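PDB 4TUF: major extracellular endoglucanase from Xanthomonas campestris pv. campestris, which cleaves internal beta-1,4-glucosidic linkages in cellulose, lichenin and cereal beta-D-glucans, here represented by its TIM-barrel catalytic domain. Local coordinates for residues 231-241 against 272-283; 294-302 against 338-346. All blocks are in the same frame, centred on the assembly; numbering follows the deposited sequence.

Both contacts belong to one sector of the TIM barrel, with centres about 12 Å apart, and they follow in series along the chain. Contact 1 pairs 231-241 with 272-283, the two strands of a beta-alpha-beta unit whose connection carries helix 257-266. The chain then enters helix 288-303, which in contact 2 packs beside the C-terminal helix 334-344. Contact 1 thus lies in the barrel wall, and contact 2 in the helical layer outside it. They meet directly: Y283 OH probably hydrogen-bonds D295 OD1, and L343 packs on F279. The strand that carries the probable nucleophile E278 is therefore backed by the helix pair.

Contact 1: residues 231-241 against 272-283; sequences LLLAPHVYGPD and HALLLGEFGGKY. With 2HP (dihydrogenphosphate ion), chain I.
E278 lies across H236 and reaches Y238, joining two parallel strands at the mouth of the barrel. Its CB rests over the imidazole face in a CH-pi contact, 3.7 Å from the ring centroid of H236. Because CG stands beside the backbone N (chi1 -68°) and the chain is extended beyond it, the side chain continues past the ring: E278 CG is 3.5 Å and CD 3.3 Å from H236 CE1, and the carboxylate plane is tilted 29° from that of the imidazole. OE1 sits at the edge of the Y238 ring, next to OH, too close in the model to define the bond. OE2 also lies near H236 CE1 and forms a salt bridge with R58.

Behind, the backbones are laced by V237 N to E278 O (3.1 Å), G277 N to P235 O (3.0 Å) and, deeper, L233 N to A273 O and L275 N to L233 O. Facing the outer helices, V237 CG1 meets L276 CD1 at 3.6 Å. The H272 ring meets the dihydrogenphosphate ion edge-on, its CE1 3.2 Å from O2, and T271 bonds the ion. In a less ordered part, K282 N donates to the syn lone pair of D241 OD2.

H236 ND1 hydrogen-bonds the probable proton donor E157, and Y238 OH lies near both carboxylates; ring packing and hydroxyl thus probably help to place E157 and the probable nucleophile E278 for double displacement.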
# COMPACT_ATOMS: atom_id res chain seq x y z
N LEU A 231 10.70 7.20 8.54
CA LEU A 231 10.33 5.79 8.44
C LEU A 231 8.88 5.52 8.81
O LEU A 231 8.44 5.80 9.92
CB LEU A 231 11.24 4.94 9.33
CG LEU A 231 10.85 3.46 9.39
CD1 LEU A 231 10.93 2.80 8.01
CD2 LEU A 231 11.74 2.74 10.38
N LEU A 232 8.15 4.97 7.85
CA LEU A 232 6.75 4.62 8.05
C LEU A 232 6.61 3.12 7.80
O LEU A 232 6.92 2.64 6.71
CB LEU A 232 5.87 5.43 7.11
CG LEU A 232 4.36 5.19 7.04
CD1 LEU A 232 3.66 5.57 8.35
CD2 LEU A 232 3.76 5.97 5.87
N LEU A 233 6.19 2.37 8.81
CA LEU A 233 6.03 0.93 8.66
C LEU A 233 4.63 0.63 8.11
O LEU A 233 3.63 1.16 8.61
CB LEU A 233 6.25 0.21 9.99
CG LEU A 233 7.61 0.31 10.67
CD1 LEU A 233 7.54 -0.39 12.01
CD2 LEU A 233 8.71 -0.31 9.81
N ALA A 234 4.57 -0.22 7.09
CA ALA A 234 3.32 -0.43 6.37
C ALA A 234 3.07 -1.88 5.99
O ALA A 234 3.00 -2.21 4.81
CB ALA A 234 3.28 0.46 5.13
N PRO A 235 2.91 -2.77 6.98
CA PRO A 235 2.69 -4.17 6.63
C PRO A 235 1.31 -4.39 6.01
O PRO A 235 0.47 -3.49 6.04
CB PRO A 235 2.80 -4.88 7.98
CG PRO A 235 2.34 -3.86 8.96
CD PRO A 235 2.83 -2.54 8.43
N HIS A 236 1.10 -5.58 5.47
CA HIS A 236 -0.20 -5.95 4.94
C HIS A 236 -0.81 -7.04 5.82
O HIS A 236 -0.09 -7.80 6.47
CB HIS A 236 -0.08 -6.45 3.50
CG HIS A 236 0.44 -5.42 2.55
ND1 HIS A 236 0.44 -5.62 1.18
CD2 HIS A 236 0.97 -4.19 2.75
CE1 HIS A 236 0.96 -4.55 0.59
NE2 HIS A 236 1.28 -3.67 1.52
N VAL A 237 -2.13 -7.13 5.82
CA VAL A 237 -2.81 -8.23 6.48
C VAL A 237 -4.14 -8.49 5.78
O VAL A 237 -4.82 -7.55 5.38
CB VAL A 237 -3.02 -7.95 7.98
CG1 VAL A 237 -3.66 -6.59 8.18
CG2 VAL A 237 -3.86 -9.04 8.63
N TYR A 238 -4.49 -9.76 5.61
CA TYR A 238 -5.76 -10.12 4.98
C TYR A 238 -6.51 -11.16 5.80
O TYR A 238 -6.00 -11.66 6.81
CB TYR A 238 -5.53 -10.64 3.57
CG TYR A 238 -4.64 -9.75 2.73
CD1 TYR A 238 -5.17 -8.72 1.98
CD2 TYR A 238 -3.26 -9.95 2.70
CE1 TYR A 238 -4.35 -7.90 1.22
CE2 TYR A 238 -2.44 -9.15 1.95
CZ TYR A 238 -2.99 -8.12 1.21
OH TYR A 238 -2.19 -7.31 0.45
N GLY A 239 -7.72 -11.49 5.36
CA GLY A 239 -8.58 -12.42 6.08
C GLY A 239 -8.88 -13.70 5.32
O GLY A 239 -8.19 -14.03 4.35
N PRO A 240 -9.92 -14.41 5.76
CA PRO A 240 -10.25 -15.77 5.32
C PRO A 240 -10.37 -15.95 3.80
O PRO A 240 -10.08 -17.04 3.32
CB PRO A 240 -11.61 -16.03 5.99
CG PRO A 240 -11.60 -15.15 7.18
CD PRO A 240 -10.88 -13.91 6.76
N ASP A 241 -10.78 -14.92 3.07
CA ASP A 241 -11.03 -15.08 1.64
C ASP A 241 -9.81 -14.80 0.78
O ASP A 241 -9.89 -14.87 -0.45
CB ASP A 241 -12.19 -14.20 1.19
CG ASP A 241 -12.07 -12.77 1.68
OD1 ASP A 241 -10.99 -12.40 2.19
OD2 ASP A 241 -13.06 -12.03 1.55
N HIS A 272 7.00 2.86 16.73
CA HIS A 272 7.15 3.26 15.33
C HIS A 272 5.84 3.78 14.75
O HIS A 272 4.77 3.29 15.10
CB HIS A 272 7.64 2.09 14.47
CG HIS A 272 9.03 1.65 14.78
ND1 HIS A 272 9.32 0.76 15.80
CD2 HIS A 272 10.22 1.95 14.20
CE1 HIS A 272 10.62 0.54 15.84
NE2 HIS A 272 11.19 1.25 14.88
N ALA A 273 5.93 4.75 13.85
CA ALA A 273 4.77 5.15 13.06
C ALA A 273 4.36 3.94 12.24
O ALA A 273 5.18 3.36 11.53
CB ALA A 273 5.09 6.33 12.16
N LEU A 274 3.09 3.55 12.36
CA LEU A 274 2.62 2.34 11.69
C LEU A 274 1.19 2.47 11.19
O LEU A 274 0.33 3.07 11.83
CB LEU A 274 2.74 1.15 12.64
CG LEU A 274 2.53 -0.27 12.10
CD1 LEU A 274 3.37 -1.26 12.90
CD2 LEU A 274 1.07 -0.68 12.13
N LEU A 275 0.96 1.90 10.01
CA LEU A 275 -0.37 1.77 9.45
C LEU A 275 -0.37 0.55 8.52
O LEU A 275 0.69 0.01 8.22
CB LEU A 275 -0.78 3.04 8.69
CG LEU A 275 0.17 3.68 7.67
CD1 LEU A 275 0.34 2.85 6.41
CD2 LEU A 275 -0.32 5.08 7.31
N LEU A 276 -1.54 0.13 8.06
CA LEU A 276 -1.60 -0.96 7.10
C LEU A 276 -1.60 -0.45 5.65
O LEU A 276 -2.45 0.35 5.27
CB LEU A 276 -2.84 -1.81 7.35
CG LEU A 276 -2.88 -2.46 8.73
CD1 LEU A 276 -4.21 -3.16 8.95
CD2 LEU A 276 -1.72 -3.43 8.86
N GLY A 277 -0.65 -0.92 4.86
CA GLY A 277 -0.60 -0.57 3.45
C GLY A 277 -1.72 -1.21 2.66
O GLY A 277 -2.26 -0.62 1.72
N GLU A 278 -2.08 -2.44 3.04
CA GLU A 278 -3.22 -3.13 2.44
C GLU A 278 -3.94 -3.97 3.49
O GLU A 278 -3.32 -4.75 4.21
CB GLU A 278 -2.77 -4.04 1.29
CG GLU A 278 -2.27 -3.32 0.05
CD GLU A 278 -1.85 -4.29 -1.04
OE1 GLU A 278 -2.25 -5.47 -0.95
OE2 GLU A 278 -1.13 -3.88 -1.97
N PHE A 279 -5.25 -3.80 3.56
CA PHE A 279 -6.10 -4.71 4.32
C PHE A 279 -7.50 -4.67 3.71
O PHE A 279 -7.91 -3.66 3.13
CB PHE A 279 -6.13 -4.33 5.80
CG PHE A 279 -6.86 -3.05 6.09
CD1 PHE A 279 -6.23 -1.83 5.92
CD2 PHE A 279 -8.16 -3.07 6.55
CE1 PHE A 279 -6.90 -0.65 6.19
CE2 PHE A 279 -8.84 -1.89 6.83
CZ PHE A 279 -8.20 -0.68 6.64
N GLY A 280 -8.24 -5.77 3.82
CA GLY A 280 -9.53 -5.85 3.18
C GLY A 280 -9.99 -7.25 2.86
O GLY A 280 -9.32 -8.23 3.21
N GLY A 281 -11.13 -7.35 2.19
CA GLY A 281 -11.78 -8.62 1.94
C GLY A 281 -13.24 -8.43 1.56
O GLY A 281 -13.74 -7.31 1.56
N LYS A 282 -13.92 -9.53 1.27
CA LYS A 282 -15.23 -9.44 0.65
C LYS A 282 -16.32 -8.95 1.60
O LYS A 282 -17.38 -8.50 1.14
CB LYS A 282 -15.61 -10.80 0.05
CG LYS A 282 -14.76 -11.15 -1.16
CD LYS A 282 -15.33 -12.30 -1.97
CE LYS A 282 -14.62 -12.43 -3.31
NZ LYS A 282 -15.03 -13.66 -4.05
N TYR A 283 -16.07 -8.98 2.89
CA TYR A 283 -17.01 -8.45 3.86
C TYR A 283 -18.42 -9.00 3.76
O TYR A 283 -19.39 -8.29 3.76
CB TYR A 283 -17.04 -6.95 3.81
CG TYR A 283 -17.41 -6.33 5.11
CD1 TYR A 283 -16.62 -6.49 6.21
CD2 TYR A 283 -18.54 -5.59 5.24
CE1 TYR A 283 -16.94 -5.91 7.40
CE2 TYR A 283 -18.87 -5.01 6.43
CZ TYR A 283 -18.06 -5.18 7.51
OH TYR A 283 -18.40 -4.60 8.67
P 2HP I . 11.48 -1.85 18.87
O1 2HP I . 11.96 -0.72 19.76
O2 2HP I . 10.14 -1.49 18.29
O3 2HP I . 12.47 -2.06 17.75
O4 2HP I . 11.36 -3.13 19.67

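Contact 2: residues 294-302 against 338-346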
# COMPACT_ATOMS: atom_id res chain seq x y z
N GLN A 294 -12.88 -8.50 9.55
CA GLN A 294 -12.65 -7.08 9.30
C GLN A 294 -13.09 -6.24 10.49
O GLN A 294 -12.40 -5.29 10.87
CB GLN A 294 -13.38 -6.61 8.03
CG GLN A 294 -12.82 -7.20 6.75
CD GLN A 294 -13.12 -6.37 5.52
OE1 GLN A 294 -13.13 -5.14 5.57
NE2 GLN A 294 -13.37 -7.05 4.40
N ASP A 295 -14.22 -6.60 11.08
CA ASP A 295 -14.72 -5.91 12.26
C ASP A 295 -13.70 -5.97 13.40
O ASP A 295 -13.40 -4.95 14.02
CB ASP A 295 -16.05 -6.51 12.72
CG ASP A 295 -17.21 -6.10 11.84
OD1 ASP A 295 -17.14 -5.04 11.19
OD2 ASP A 295 -18.22 -6.85 11.81
N ALA A 296 -13.16 -7.16 13.65
CA ALA A 296 -12.20 -7.36 14.73
C ALA A 296 -10.89 -6.62 14.50
O ALA A 296 -10.29 -6.10 15.44
CB ALA A 296 -11.94 -8.85 14.92
N LEU A 297 -10.44 -6.58 13.25
CA LEU A 297 -9.21 -5.88 12.90
C LEU A 297 -9.34 -4.39 13.20
O LEU A 297 -8.43 -3.78 13.76
CB LEU A 297 -8.86 -6.09 11.43
CG LEU A 297 -7.63 -5.31 10.94
CD1 LEU A 297 -6.39 -5.70 11.72
CD2 LEU A 297 -7.39 -5.50 9.44
N VAL A 298 -10.48 -3.81 12.82
CA VAL A 298 -10.74 -2.40 13.09
C VAL A 298 -10.76 -2.13 14.59
O VAL A 298 -10.14 -1.18 15.07
CB VAL A 298 -12.07 -1.95 12.45
CG1 VAL A 298 -12.48 -0.58 12.96
CG2 VAL A 298 -11.94 -1.95 10.93
N LYS A 299 -11.46 -2.99 15.33
CA LYS A 299 -11.50 -2.89 16.79
C LYS A 299 -10.09 -2.93 17.39
O LYS A 299 -9.77 -2.17 18.30
CB LYS A 299 -12.36 -4.02 17.37
CG LYS A 299 -12.55 -3.96 18.89
CD LYS A 299 -13.15 -5.27 19.40
CE LYS A 299 -13.30 -5.26 20.91
NZ LYS A 299 -14.38 -4.33 21.36
N TYR A 300 -9.24 -3.81 16.85
CA TYR A 300 -7.87 -3.94 17.34
C TYR A 300 -7.01 -2.74 16.95
O TYR A 300 -6.21 -2.25 17.75
CB TYR A 300 -7.24 -5.23 16.82
CG TYR A 300 -5.75 -5.32 17.07
CD1 TYR A 300 -5.26 -5.69 18.32
CD2 TYR A 300 -4.84 -5.04 16.06
CE1 TYR A 300 -3.90 -5.78 18.55
CE2 TYR A 300 -3.47 -5.12 16.29
CZ TYR A 300 -3.02 -5.49 17.54
OH TYR A 300 -1.67 -5.57 17.77
N LEU A 301 -7.17 -2.28 15.71
CA LEU A 301 -6.44 -1.10 15.24
C LEU A 301 -6.75 0.12 16.10
O LEU A 301 -5.83 0.83 16.53
CB LEU A 301 -6.77 -0.82 13.77
CG LEU A 301 -6.18 -1.76 12.72
CD1 LEU A 301 -6.70 -1.41 11.33
CD2 LEU A 301 -4.67 -1.71 12.76
N ARG A 302 -8.03 0.37 16.35
CA ARG A 302 -8.46 1.48 17.19
C ARG A 302 -7.80 1.42 18.57
O ARG A 302 -7.41 2.45 19.13
CB ARG A 302 -9.99 1.49 17.35
CG ARG A 302 -10.78 1.71 16.07
CD ARG A 302 -10.95 3.19 15.75
NE ARG A 302 -11.61 3.90 16.84
CZ ARG A 302 -11.73 5.22 16.90
NH1 ARG A 302 -11.24 5.99 15.93
NH2 ARG A 302 -12.34 5.78 17.94
N THR A 338 -18.94 2.11 6.02
CA THR A 338 -19.30 2.33 7.42
C THR A 338 -18.22 1.75 8.33
O THR A 338 -17.94 2.29 9.40
CB THR A 338 -20.67 1.71 7.74
OG1 THR A 338 -21.67 2.33 6.93
CG2 THR A 338 -21.03 1.91 9.21
N LEU A 339 -17.60 0.66 7.89
CA LEU A 339 -16.49 0.06 8.62
C LEU A 339 -15.26 0.97 8.65
O LEU A 339 -14.61 1.12 9.68
CB LEU A 339 -16.11 -1.29 8.00
CG LEU A 339 -14.94 -2.03 8.64
CD1 LEU A 339 -15.37 -2.69 9.94
CD2 LEU A 339 -14.37 -3.05 7.67
N LEU A 340 -14.95 1.56 7.50
CA LEU A 340 -13.80 2.44 7.39
C LEU A 340 -13.99 3.72 8.21
O LEU A 340 -13.05 4.18 8.86
CB LEU A 340 -13.52 2.78 5.93
CG LEU A 340 -12.94 1.64 5.09
CD1 LEU A 340 -12.97 1.98 3.62
CD2 LEU A 340 -11.52 1.33 5.53
N ARG A 341 -15.19 4.29 8.19
CA ARG A 341 -15.44 5.51 8.94
C ARG A 341 -15.34 5.24 10.43
O ARG A 341 -14.93 6.11 11.21
CB ARG A 341 -16.80 6.10 8.59
CG ARG A 341 -16.88 6.55 7.14
CD ARG A 341 -18.12 7.37 6.84
NE ARG A 341 -18.21 7.70 5.42
CZ ARG A 341 -19.05 7.11 4.56
NH1 ARG A 341 -19.89 6.18 4.98
NH2 ARG A 341 -19.05 7.48 3.29
N THR A 342 -15.69 4.02 10.83
CA THR A 342 -15.52 3.59 12.20
C THR A 342 -14.04 3.61 12.57
O THR A 342 -13.66 4.14 13.61
CB THR A 342 -16.09 2.18 12.42
OG1 THR A 342 -17.52 2.24 12.39
CG2 THR A 342 -15.64 1.61 13.76
N LEU A 343 -13.22 3.03 11.71
CA LEU A 343 -11.77 3.03 11.89
C LEU A 343 -11.21 4.46 11.94
O LEU A 343 -10.40 4.78 12.80
CB LEU A 343 -11.08 2.26 10.76
CG LEU A 343 -9.55 2.30 10.75
CD1 LEU A 343 -8.98 1.57 11.96
CD2 LEU A 343 -8.99 1.73 9.46
N TRP A 344 -11.68 5.30 11.03
CA TRP A 344 -11.18 6.68 10.92
C TRP A 344 -11.61 7.57 12.09
O TRP A 344 -10.97 8.59 12.36
CB TRP A 344 -11.67 7.31 9.62
CG TRP A 344 -11.21 6.63 8.38
CD1 TRP A 344 -10.16 5.76 8.25
CD2 TRP A 344 -11.79 6.74 7.07
NE1 TRP A 344 -10.05 5.33 6.95
CE2 TRP A 344 -11.04 5.92 6.20
CE3 TRP A 344 -12.88 7.46 6.55
CZ2 TRP A 344 -11.35 5.80 4.85
CZ3 TRP A 344 -13.17 7.34 5.20
CH2 TRP A 344 -12.41 6.52 4.37
N GLY A 345 -12.68 7.19 12.78
CA GLY A 345 -13.20 7.99 13.88
C GLY A 345 -14.08 9.12 13.37
O GLY A 345 -14.09 10.22 13.93
N THR A 346 -14.84 8.82 12.32
CA THR A 346 -15.68 9.81 11.66
C THR A 346 -17.14 9.35 11.56
O THR A 346 -17.86 9.27 12.56
CB THR A 346 -15.16 10.14 10.25
OG1 THR A 346 -15.07 8.93 9.48
CG2 THR A 346 -13.78 10.79 10.31
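R302 curls across the C-terminal end of helix 338-344, laying its guanidinium against carbonyl oxygens where that helix stops. Bends at chi2 (-85°) and chi3 (-58°) fold the side chain back toward the neighbouring helix. R302 CD passes 3.4 Å from L343 O, T342 O lies over one face of the guanidinium, and L343 O lies at its edge, where NH1 donates a weak hydrogen bond (3.5 Å). Beside it, G345 takes a positive phi as the C-prime residue of a Schellman motif, with T346 N bonded to R341 O and a weaker bond from G345 N to T342 O.

The middle of the interface is apolar. The segments run almost parallel, 13° apart with axes 9.6 Å from each other, as two outer helices of the barrel. V298 stands between L339 and L343, one helical turn apart on the facing helix: its CG2 meets L339 CD1 at 3.6 Å, while its CG1 lies 3.9 Å from L343 CB and also touches T342 CG2. L343 sends CD1 to L301 CB, at 3.7 Å.

At the other end, L339 CD2 lies against Q294 OE1 and its CD1 against D295 OD1. Those polar groups have their own partners: Q294 hydrogen-bonds D290 and Y311, while D295 hydrogen-bonds Y283 and forms a salt bridge with K291.

Thus the helices are held mainly by leucine and valine packing, while the arginine adds a peripheral polar tie. Its positive charge would probably interact favourably with the carbonyl-rich, partly negative end of the last helix.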